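Local coordinates for YfdX protein (Salmonella enterica I, PDB 6A02) that is of uncharacterised biochemical function but has been linked to both the antibiotic stress response and the virulence of Salmonella Typhi, at residues K16-D27 and L53-Y64; K97-K107 and I117-V125. All coordinates share one frame; numbering follows the deposited sequence. Where two conformers were deposited one is given.

Contact 1 (K16-D27 and L53-Y64)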
loop_
_atom_site.group_PDB
_atom_site.type_symbol
_atom_site.label_atom_id
_atom_site.label_comp_id
_atom_site.label_asym_id
_atom_site.label_seq_id
_atom_site.Cartn_x
_atom_site.Cartn_y
_atom_site.Cartn_z
ATOM N N LYS A 16 19.825 1.805 -15.164
ATOM C CA LYS A 16 20.064 2.816 -14.143
ATOM C C LYS A 16 18.763 3.308 -13.513
ATOM O O LYS A 16 17.724 3.424 -14.178
ATOM C CB LYS A 16 20.860 3.984 -14.732
ATOM C CG LYS A 16 22.341 3.651 -14.899
ATOM C CD LYS A 16 23.085 4.726 -15.680
ATOM C CE LYS A 16 24.571 4.375 -15.814
ATOM N NZ LYS A 16 25.154 4.786 -17.128
ATOM N N ILE A 17 18.844 3.589 -12.215
ATOM C CA ILE A 17 17.740 4.080 -11.398
ATOM C C ILE A 17 18.099 5.486 -10.934
ATOM O O ILE A 17 19.236 5.730 -10.514
ATOM C CB ILE A 17 17.538 3.155 -10.178
ATOM C CG1 ILE A 17 17.203 1.716 -10.603
ATOM C CG2 ILE A 17 16.470 3.727 -9.258
ATOM C CD1 ILE A 17 17.348 0.703 -9.474
ATOM N N SER A 18 17.138 6.414 -10.995
ATOM C CA SER A 18 17.419 7.819 -10.691
ATOM C C SER A 18 17.284 8.090 -9.197
ATOM O O SER A 18 16.170 8.207 -8.673
ATOM C CB SER A 18 16.526 8.767 -11.484
ATOM O OG SER A 18 16.742 10.104 -11.047
ATOM N N GLY A 19 18.419 8.245 -8.516
ATOM C CA GLY A 19 18.364 8.661 -7.128
ATOM C C GLY A 19 17.887 10.087 -6.953
ATOM O O GLY A 19 17.281 10.418 -5.928
ATOM N N GLN A 20 18.159 10.951 -7.937
ATOM C CA GLN A 20 17.670 12.323 -7.860
ATOM C C GLN A 20 16.150 12.361 -7.904
ATOM O O GLN A 20 15.519 13.105 -7.143
ATOM C CB GLN A 20 18.231 13.165 -9.001
ATOM C CG GLN A 20 19.706 13.508 -8.882
ATOM C CD GLN A 20 20.200 14.218 -10.121
ATOM O OE1 GLN A 20 20.091 13.693 -11.231
ATOM N NE2 GLN A 20 20.726 15.429 -9.946
ATOM N N ALA A 21 15.545 11.583 -8.801
ATOM C CA ALA A 21 14.089 11.582 -8.894
ATOM C C ALA A 21 13.455 10.927 -7.679
ATOM O O ALA A 21 12.362 11.327 -7.259
ATOM C CB ALA A 21 13.634 10.886 -10.173
ATOM N N TRP A 22 14.106 9.913 -7.107
ATOM C CA TRP A 22 13.605 9.368 -5.853
ATOM C C TRP A 22 13.565 10.442 -4.774
ATOM O O TRP A 22 12.555 10.599 -4.078
ATOM C CB TRP A 22 14.443 8.161 -5.411
ATOM C CG TRP A 22 13.771 7.428 -4.305
ATOM C CD1 TRP A 22 12.845 6.434 -4.422
ATOM C CD2 TRP A 22 13.936 7.664 -2.913
ATOM N NE1 TRP A 22 12.429 6.023 -3.178
ATOM C CE2 TRP A 22 13.095 6.762 -2.234
ATOM C CE3 TRP A 22 14.730 8.540 -2.171
ATOM C CZ2 TRP A 22 13.012 6.721 -0.851
ATOM C CZ3 TRP A 22 14.651 8.494 -0.797
ATOM C CH2 TRP A 22 13.801 7.588 -0.153
ATOM N N GLN A 23 14.655 11.202 -4.629
ATOM C CA GLN A 23 14.685 12.251 -3.617
ATOM C C GLN A 23 13.679 13.347 -3.932
ATOM O O GLN A 23 13.093 13.931 -3.013
ATOM C CB GLN A 23 16.100 12.819 -3.506
ATOM C CG GLN A 23 16.262 13.854 -2.394
ATOM C CD GLN A 23 16.011 13.257 -1.030
ATOM O OE1 GLN A 23 16.495 12.167 -0.727
ATOM N NE2 GLN A 23 15.214 13.945 -0.209
ATOM N N ALA A 24 13.455 13.623 -5.216
ATOM C CA ALA A 24 12.452 14.611 -5.596
ATOM C C ALA A 24 11.069 14.189 -5.121
ATOM O O ALA A 24 10.303 15.014 -4.606
ATOM C CB ALA A 24 12.463 14.812 -7.113
ATOM N N MET A 25 10.738 12.903 -5.263
ATOM C CA MET A 25 9.429 12.445 -4.805
ATOM C C MET A 25 9.316 12.539 -3.291
ATOM O O MET A 25 8.250 12.877 -2.763
ATOM C CB MET A 25 9.175 11.013 -5.278
ATOM C CG MET A 25 9.106 10.855 -6.796
ATOM S SD MET A 25 8.057 12.080 -7.612
ATOM C CE MET A 25 6.474 11.697 -6.873
ATOM N N ARG A 26 10.405 12.241 -2.578
ATOM C CA ARG A 26 10.421 12.421 -1.131
ATOM C C ARG A 26 10.190 13.888 -0.776
ATOM O O ARG A 26 9.376 14.211 0.103
ATOM C CB ARG A 26 11.758 11.891 -0.605
ATOM C CG ARG A 26 12.167 12.341 0.769
ATOM C CD ARG A 26 11.201 11.925 1.842
ATOM N NE ARG A 26 11.813 12.118 3.157
ATOM C CZ ARG A 26 11.148 12.057 4.305
ATOM N NH1 ARG A 26 9.849 11.823 4.299
ATOM N NH2 ARG A 26 11.787 12.242 5.455
ATOM N N ASP A 27 10.852 14.797 -1.499
ATOM C CA ASP A 27 10.679 16.226 -1.243
ATOM C C ASP A 27 9.248 16.681 -1.529
ATOM O O ASP A 27 8.714 17.545 -0.821
ATOM C CB ASP A 27 11.661 17.035 -2.093
ATOM C CG ASP A 27 13.103 16.885 -1.648
ATOM O OD1 ASP A 27 13.351 16.304 -0.565
ATOM O OD2 ASP A 27 13.979 17.371 -2.401
ATOM N N LEU A 53 16.049 18.977 -8.750
ATOM C CA LEU A 53 16.460 17.590 -8.950
ATOM C C LEU A 53 15.906 17.022 -10.253
ATOM O O LEU A 53 16.626 16.342 -10.995
ATOM C CB LEU A 53 16.037 16.737 -7.755
ATOM C CG LEU A 53 16.776 16.949 -6.428
ATOM C CD1 LEU A 53 15.961 16.419 -5.261
ATOM C CD2 LEU A 53 18.139 16.278 -6.450
ATOM N N LEU A 54 14.623 17.270 -10.542
ATOM C CA LEU A 54 13.994 16.681 -11.719
ATOM C C LEU A 54 14.412 17.351 -13.020
ATOM O O LEU A 54 14.172 16.785 -14.093
ATOM C CB LEU A 54 12.469 16.759 -11.592
ATOM C CG LEU A 54 11.855 15.873 -10.516
ATOM C CD1 LEU A 54 10.377 16.215 -10.344
ATOM C CD2 LEU A 54 12.039 14.406 -10.895
ATOM N N ASN A 55 15.004 18.544 -12.953
ATOM C CA ASN A 55 15.306 19.323 -14.146
ATOM C C ASN A 55 16.798 19.571 -14.294
ATOM O O ASN A 55 17.207 20.449 -15.062
ATOM C CB ASN A 55 14.536 20.643 -14.140
ATOM C CG ASN A 55 13.050 20.440 -14.341
ATOM O OD1 ASN A 55 12.592 20.214 -15.463
ATOM N ND2 ASN A 55 12.288 20.512 -13.254
ATOM N N ASP A 56 17.613 18.810 -13.572
ATOM C CA ASP A 56 19.064 18.932 -13.628
ATOM C C ASP A 56 19.564 18.730 -15.055
ATOM O O ASP A 56 19.470 17.626 -15.600
ATOM C CB ASP A 56 19.680 17.896 -12.690
ATOM C CG ASP A 56 21.175 18.077 -12.506
ATOM O OD1 ASP A 56 21.797 18.817 -13.296
ATOM O OD2 ASP A 56 21.730 17.471 -11.564
ATOM N N ASP A 57 20.109 19.789 -15.667
ATOM C CA ASP A 57 20.565 19.688 -17.050
ATOM C C ASP A 57 21.824 18.843 -17.198
ATOM O O ASP A 57 22.135 18.414 -18.314
ATOM C CB ASP A 57 20.772 21.075 -17.669
ATOM C CG ASP A 57 19.502 21.906 -17.684
ATOM O OD1 ASP A 57 19.493 22.988 -17.058
ATOM O OD2 ASP A 57 18.515 21.480 -18.322
ATOM N N SER A 58 22.551 18.596 -16.109
ATOM C CA SER A 58 23.725 17.736 -16.165
ATOM C C SER A 58 23.374 16.260 -16.070
ATOM O O SER A 58 24.245 15.409 -16.288
ATOM C CB SER A 58 24.740 18.126 -15.084
ATOM O OG SER A 58 24.342 17.692 -13.795
ATOM N N THR A 59 22.118 15.937 -15.773
ATOM C CA THR A 59 21.663 14.561 -15.732
ATOM C C THR A 59 21.186 14.129 -17.112
ATOM O O THR A 59 20.466 14.861 -17.797
ATOM C CB THR A 59 20.523 14.432 -14.721
ATOM O OG1 THR A 59 21.028 14.747 -13.419
ATOM C CG2 THR A 59 19.958 13.007 -14.716
ATOM N N ASP A 60 21.597 12.932 -17.515
ATOM C CA ASP A 60 21.144 12.327 -18.763
ATOM C C ASP A 60 19.912 11.495 -18.433
ATOM O O ASP A 60 20.006 10.329 -18.043
ATOM C CB ASP A 60 22.256 11.476 -19.359
ATOM C CG ASP A 60 21.843 10.780 -20.636
ATOM O OD1 ASP A 60 20.705 10.981 -21.114
ATOM O OD2 ASP A 60 22.663 10.006 -21.161
ATOM N N TRP A 61 18.740 12.101 -18.615
ATOM C CA TRP A 61 17.500 11.450 -18.205
ATOM C C TRP A 61 17.174 10.216 -19.036
ATOM O O TRP A 61 16.429 9.347 -18.567
ATOM C CB TRP A 61 16.362 12.476 -18.185
ATOM C CG TRP A 61 16.602 13.492 -17.117
ATOM C CD1 TRP A 61 17.091 14.760 -17.271
ATOM C CD2 TRP A 61 16.420 13.303 -15.711
ATOM N NE1 TRP A 61 17.214 15.375 -16.047
ATOM C CE2 TRP A 61 16.800 14.502 -15.071
ATOM C CE3 TRP A 61 15.958 12.235 -14.928
ATOM C CZ2 TRP A 61 16.739 14.660 -13.686
ATOM C CZ3 TRP A 61 15.899 12.399 -13.552
ATOM C CH2 TRP A 61 16.281 13.597 -12.947
ATOM N N ASN A 62 17.732 10.097 -20.246
ATOM C CA ASN A 62 17.521 8.898 -21.050
ATOM C C ASN A 62 17.960 7.638 -20.318
ATOM O O ASN A 62 17.409 6.558 -20.564
ATOM C CB ASN A 62 18.313 8.983 -22.363
ATOM C CG ASN A 62 17.927 10.170 -23.218
ATOM O OD1 ASN A 62 16.843 10.200 -23.801
ATOM N ND2 ASN A 62 18.823 11.147 -23.317
ATOM N N LEU A 63 18.948 7.752 -19.426
ATOM C CA LEU A 63 19.498 6.576 -18.756
ATOM C C LEU A 63 18.471 5.861 -17.889
ATOM O O LEU A 63 18.630 4.664 -17.617
ATOM C CB LEU A 63 20.681 6.977 -17.874
ATOM C CG LEU A 63 21.876 7.597 -18.607
ATOM C CD1 LEU A 63 22.961 7.965 -17.612
ATOM C CD2 LEU A 63 22.392 6.623 -19.642
ATOM N N TYR A 64 17.421 6.558 -17.453
ATOM C CA TYR A 64 16.484 6.017 -16.474
ATOM C C TYR A 64 15.157 5.601 -17.085
ATOM O O TYR A 64 14.287 5.104 -16.364
ATOM C CB TYR A 64 16.247 7.040 -15.363
ATOM C CG TYR A 64 17.524 7.665 -14.871
ATOM C CD1 TYR A 64 18.411 6.949 -14.082
ATOM C CD2 TYR A 64 17.852 8.970 -15.213
ATOM C CE1 TYR A 64 19.597 7.526 -13.639
ATOM C CE2 TYR A 64 19.025 9.556 -14.774
ATOM C CZ TYR A 64 19.889 8.831 -13.991
ATOM O OH TYR A 64 21.060 9.412 -13.554
HETATM O O HOH W 1 20.358 2.490 -17.904
#
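The first two turns of helix 19-36, with S18 as N-cap, are flanked by the end of helix 40-54 and the loop that follows it, and Q20 carries the polar part of the join. Its chain runs extended past CG (chi2 174°), which delivers the amide to the loop where both ends are used. T59 OG1 donates to Q20 OE1 at 2.6 Å, in the carbonyl plane and on a lone pair; Q20 NE2 donates an N-H to the anti lone pair of D56 OD2 at 2.8 Å, with that oxygen only 3° out of the Q20 amide plane. Two bonds thus fix the amide's rotation. The D56 carboxylate is itself steadied through OD1, which accepts from S58 N in an Asx turn and from S58 OG.

Farther along the helix, L53 enters as a knob among Q20, Q23, A24 and D27, while A24 CB meets L54 CG at 3.6 Å. At the other end S18 CB stands 3.7 Å from the Y64 ring centroid and 13° off its normal, a CH-pi contact over the face. S18 OG meanwhile accepts from A21 N at 2.9 Å, the capping bond.

Strand 77-89 borders the contact through I79, touched by A21 and Y64, and R80, whose NE hydrogen-bonds to K16 O. From helix 136-151, R140 makes a cation-pi contact with W61 and its NE hydrogen-bonds to L54 O.

Contact 2 (K97-K107 and I117-V125); sequences KNDAINKANQK and IEALKLAGV
A100 and A123 meet methyl to methyl, their CB atoms 3.5 Å apart, and A104 and A119 pair again one helical turn along, more loosely, with their CB atoms 3.9 Å apart. These small residues belong to an antiparallel helical hairpin: the axes of the helical segments 97-107 and 117-122 run at 174° and approach to 8.1 Å, a close spacing consistent with alanine on both sides of the interface.

Larger side chains flank the alanine pairs. I101 starts out away from the partner helix, but CG1 lies beside the backbone N (chi1 -71°) and chi2 turns CD1 back, so that this methyl reaches A123 CB at 3.7 Å. L120 also sets out away and returns through CD2, which touches A104 CB at 3.6 Å and I101 CD1 at 4.0 Å. On another flank the K103 chain, extended as far as CE, bends at chi4 (-109°) and lays NZ near A119 CB and L122 CD1.

Water 2 bridges the two backbones, donating to A100 O at 2.6 Å and to A119 O. Beyond the helix end, A123 is followed by G124, whose positive phi and two backbone bonds into the last turn, G124 N to K121 O and V125 N to L120 O, form a Schellman motif that leads into strand 125-135. Y156 of the second subunit packs on I101, L120 and V125, while K97 directs its ammonium to a salt bridge with E89.

No direct hydrogen bond or salt bridge crosses between the segments. Cohesion therefore rests on close apolar contact, with the single water joining a carbonyl of each helix that already accepts a bond within its own helix.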
loop_
_atom_site.group_PDB
_atom_site.type_symbol
_atom_site.label_atom_id
_atom_site.label_comp_id
_atom_site.label_asym_id
_atom_site.label_seq_id
_atom_site.Cartn_x
_atom_site.Cartn_y
_atom_site.Cartn_z
ATOM N N LYS A 97 15.625 -27.401 2.258
ATOM C CA LYS A 97 15.647 -25.973 1.966
ATOM C C LYS A 97 16.920 -25.311 2.483
ATOM O O LYS A 97 17.447 -24.395 1.842
ATOM C CB LYS A 97 14.420 -25.295 2.564
ATOM C CG LYS A 97 14.260 -23.868 2.102
ATOM C CD LYS A 97 13.127 -23.205 2.818
ATOM C CE LYS A 97 12.959 -21.784 2.333
ATOM N NZ LYS A 97 11.733 -21.189 2.913
ATOM N N ASN A 98 17.415 -25.755 3.640
ATOM C CA ASN A 98 18.662 -25.219 4.176
ATOM C C ASN A 98 19.804 -25.405 3.186
ATOM O O ASN A 98 20.556 -24.464 2.904
ATOM C CB ASN A 98 18.990 -25.905 5.503
ATOM C CG ASN A 98 18.023 -25.534 6.610
ATOM O OD1 ASN A 98 17.245 -24.600 6.481
ATOM N ND2 ASN A 98 18.071 -26.272 7.708
ATOM N N ASP A 99 19.949 -26.616 2.648
ATOM C CA ASP A 99 21.029 -26.875 1.705
ATOM C C ASP A 99 20.872 -26.038 0.442
ATOM O O ASP A 99 21.862 -25.562 -0.127
ATOM C CB ASP A 99 21.092 -28.368 1.372
ATOM C CG ASP A 99 21.294 -29.233 2.608
ATOM O OD1 ASP A 99 21.747 -28.696 3.640
ATOM O OD2 ASP A 99 21.000 -30.448 2.548
ATOM N N ALA A 100 19.630 -25.832 -0.003
ATOM C CA ALA A 100 19.411 -25.026 -1.198
ATOM C C ALA A 100 19.672 -23.545 -0.928
ATOM O O ALA A 100 20.213 -22.836 -1.785
ATOM C CB ALA A 100 17.992 -25.252 -1.717
ATOM N N ILE A 101 19.294 -23.063 0.258
ATOM C CA ILE A 101 19.560 -21.669 0.605
ATOM C C ILE A 101 21.058 -21.430 0.744
ATOM O O ILE A 101 21.575 -20.385 0.328
ATOM C CB ILE A 101 18.771 -21.264 1.863
ATOM C CG1 ILE A 101 17.277 -21.149 1.541
ATOM C CG2 ILE A 101 19.287 -19.944 2.407
ATOM C CD1 ILE A 101 16.958 -20.152 0.436
ATOM N N ASN A 102 21.782 -22.401 1.305
ATOM C CA ASN A 102 23.228 -22.258 1.436
ATOM C C ASN A 102 23.895 -22.067 0.080
ATOM O O ASN A 102 24.845 -21.287 -0.048
ATOM C CB ASN A 102 23.815 -23.463 2.165
ATOM C CG ASN A 102 25.327 -23.419 2.225
ATOM O OD1 ASN A 102 25.908 -22.607 2.949
ATOM N ND2 ASN A 102 25.974 -24.285 1.451
ATOM N N LYS A 103 23.406 -22.760 -0.952
ATOM C CA LYS A 103 23.978 -22.572 -2.281
ATOM C C LYS A 103 23.585 -21.216 -2.866
ATOM O O LYS A 103 24.374 -20.582 -3.578
ATOM C CB LYS A 103 23.567 -23.732 -3.194
ATOM C CG LYS A 103 23.815 -23.465 -4.653
ATOM C CD LYS A 103 23.201 -24.549 -5.528
ATOM C CE LYS A 103 23.615 -24.361 -6.962
ATOM N NZ LYS A 103 22.451 -23.889 -7.757
ATOM N N ALA A 104 22.366 -20.751 -2.583
ATOM C CA ALA A 104 21.978 -19.418 -3.030
ATOM C C ALA A 104 22.885 -18.355 -2.425
ATOM O O ALA A 104 23.256 -17.384 -3.096
ATOM C CB ALA A 104 20.516 -19.154 -2.669
ATOM N N ASN A 105 23.259 -18.534 -1.157
ATOM C CA ASN A 105 24.131 -17.570 -0.491
ATOM C C ASN A 105 25.500 -17.493 -1.162
ATOM O O ASN A 105 26.095 -16.412 -1.254
ATOM C CB ASN A 105 24.249 -17.922 0.989
ATOM C CG ASN A 105 23.014 -17.522 1.772
ATOM O OD1 ASN A 105 22.306 -16.595 1.376
ATOM N ND2 ASN A 105 22.759 -18.201 2.883
ATOM N N GLN A 106 26.003 -18.626 -1.660
ATOM C CA GLN A 106 27.289 -18.621 -2.353
ATOM C C GLN A 106 27.233 -17.799 -3.635
ATOM O O GLN A 106 28.161 -17.040 -3.939
ATOM C CB GLN A 106 27.723 -20.059 -2.644
ATOM C CG GLN A 106 29.001 -20.175 -3.456
ATOM C CD GLN A 106 30.226 -19.718 -2.689
ATOM O OE1 GLN A 106 30.268 -19.793 -1.457
ATOM N NE2 GLN A 106 31.235 -19.243 -3.414
ATOM N N LYS A 107 26.146 -17.927 -4.399
ATOM C CA LYS A 107 26.021 -17.162 -5.635
ATOM C C LYS A 107 25.921 -15.665 -5.363
ATOM O O LYS A 107 26.478 -14.855 -6.115
ATOM C CB LYS A 107 24.811 -17.654 -6.426
ATOM C CG LYS A 107 24.894 -19.123 -6.785
ATOM C CD LYS A 107 26.142 -19.411 -7.611
ATOM C CE LYS A 107 26.206 -20.876 -8.005
ATOM N NZ LYS A 107 27.459 -21.179 -8.754
ATOM N N ILE A 117 19.306 -16.431 -8.803
ATOM C CA ILE A 117 17.925 -16.733 -9.175
ATOM C C ILE A 117 17.734 -18.232 -9.350
ATOM O O ILE A 117 16.746 -18.810 -8.876
ATOM C CB ILE A 117 17.525 -15.943 -10.436
ATOM C CG1 ILE A 117 17.705 -14.441 -10.201
ATOM C CG2 ILE A 117 16.098 -16.272 -10.848
ATOM C CD1 ILE A 117 16.983 -13.925 -8.966
ATOM N N GLU A 118 18.689 -18.894 -10.005
ATOM C CA GLU A 118 18.529 -20.321 -10.263
ATOM C C GLU A 118 18.654 -21.141 -8.982
ATOM O O GLU A 118 17.891 -22.095 -8.776
ATOM C CB GLU A 118 19.500 -20.777 -11.353
ATOM C CG GLU A 118 19.066 -20.342 -12.762
ATOM C CD GLU A 118 17.603 -20.690 -13.080
ATOM O OE1 GLU A 118 17.186 -21.847 -12.836
ATOM O OE2 GLU A 118 16.868 -19.805 -13.574
ATOM N N ALA A 119 19.586 -20.777 -8.097
ATOM C CA ALA A 119 19.695 -21.481 -6.821
ATOM C C ALA A 119 18.456 -21.263 -5.961
ATOM O O ALA A 119 17.998 -22.182 -5.268
ATOM C CB ALA A 119 20.956 -21.046 -6.073
ATOM N N LEU A 120 17.896 -20.050 -5.987
ATOM C CA LEU A 120 16.684 -19.800 -5.215
ATOM C C LEU A 120 15.515 -20.630 -5.729
ATOM O O LEU A 120 14.686 -21.100 -4.939
ATOM C CB LEU A 120 16.358 -18.306 -5.196
ATOM C CG LEU A 120 17.292 -17.493 -4.291
ATOM C CD1 LEU A 120 17.018 -16.005 -4.436
ATOM C CD2 LEU A 120 17.150 -17.920 -2.838
ATOM N N LYS A 121 15.439 -20.830 -7.049
ATOM C CA LYS A 121 14.400 -21.695 -7.608
ATOM C C LYS A 121 14.506 -23.106 -7.046
ATOM O O LYS A 121 13.493 -23.727 -6.707
ATOM C CB LYS A 121 14.492 -21.717 -9.133
ATOM C CG LYS A 121 13.985 -20.471 -9.826
ATOM C CD LYS A 121 14.022 -20.657 -11.340
ATOM C CE LYS A 121 13.734 -19.362 -12.074
ATOM N NZ LYS A 121 13.817 -19.549 -13.550
ATOM N N LEU A 122 15.731 -23.628 -6.923
ATOM C CA LEU A 122 15.906 -24.939 -6.311
ATOM C C LEU A 122 15.478 -24.949 -4.852
ATOM O O LEU A 122 15.106 -26.007 -4.332
ATOM C CB LEU A 122 17.358 -25.397 -6.447
ATOM C CG LEU A 122 17.853 -25.657 -7.869
ATOM C CD1 LEU A 122 19.276 -26.201 -7.832
ATOM C CD2 LEU A 122 16.932 -26.614 -8.610
ATOM N N ALA A 123 15.518 -23.800 -4.183
ATOM C CA ALA A 123 15.031 -23.669 -2.818
ATOM C C ALA A 123 13.534 -23.429 -2.750
ATOM O O ALA A 123 13.011 -23.196 -1.656
ATOM C CB ALA A 123 15.763 -22.528 -2.109
ATOM N N GLY A 124 12.845 -23.474 -3.887
ATOM C CA GLY A 124 11.422 -23.197 -3.927
ATOM C C GLY A 124 11.057 -21.735 -3.856
ATOM O O GLY A 124 9.917 -21.410 -3.508
ATOM N N VAL A 125 11.987 -20.841 -4.179
ATOM C CA VAL A 125 11.795 -19.406 -4.009
ATOM C C VAL A 125 11.766 -18.763 -5.390
ATOM O O VAL A 125 12.730 -18.876 -6.155
ATOM C CB VAL A 125 12.910 -18.796 -3.144
ATOM C CG1 VAL A 125 12.661 -17.314 -2.919
ATOM C CG2 VAL A 125 13.024 -19.539 -1.813
HETATM O O HOH W 2 19.876 -23.833 -4.117
#

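Contacts 1 and 2 lie on opposite sides of the chain's centre, with their own centres about 35 Å apart and no shared helix. Contact 1, about 10 Å from that centre, mixes buried apolar residues with direct side-chain hydrogen bonds, where a helix start meets an irregular loop. Contact 2 is peripheral, about 28 Å out, and pairs two regular helices through alanine methyls with only a water-mediated polar link. Each is partly buried, and they bury 684 and 407 Å² respectively. Strand 77-89 borders both, and both adjoin the second subunit: W22 and R26 of segment 16-27 reach it, as do I101 and N105 of segment 97-107.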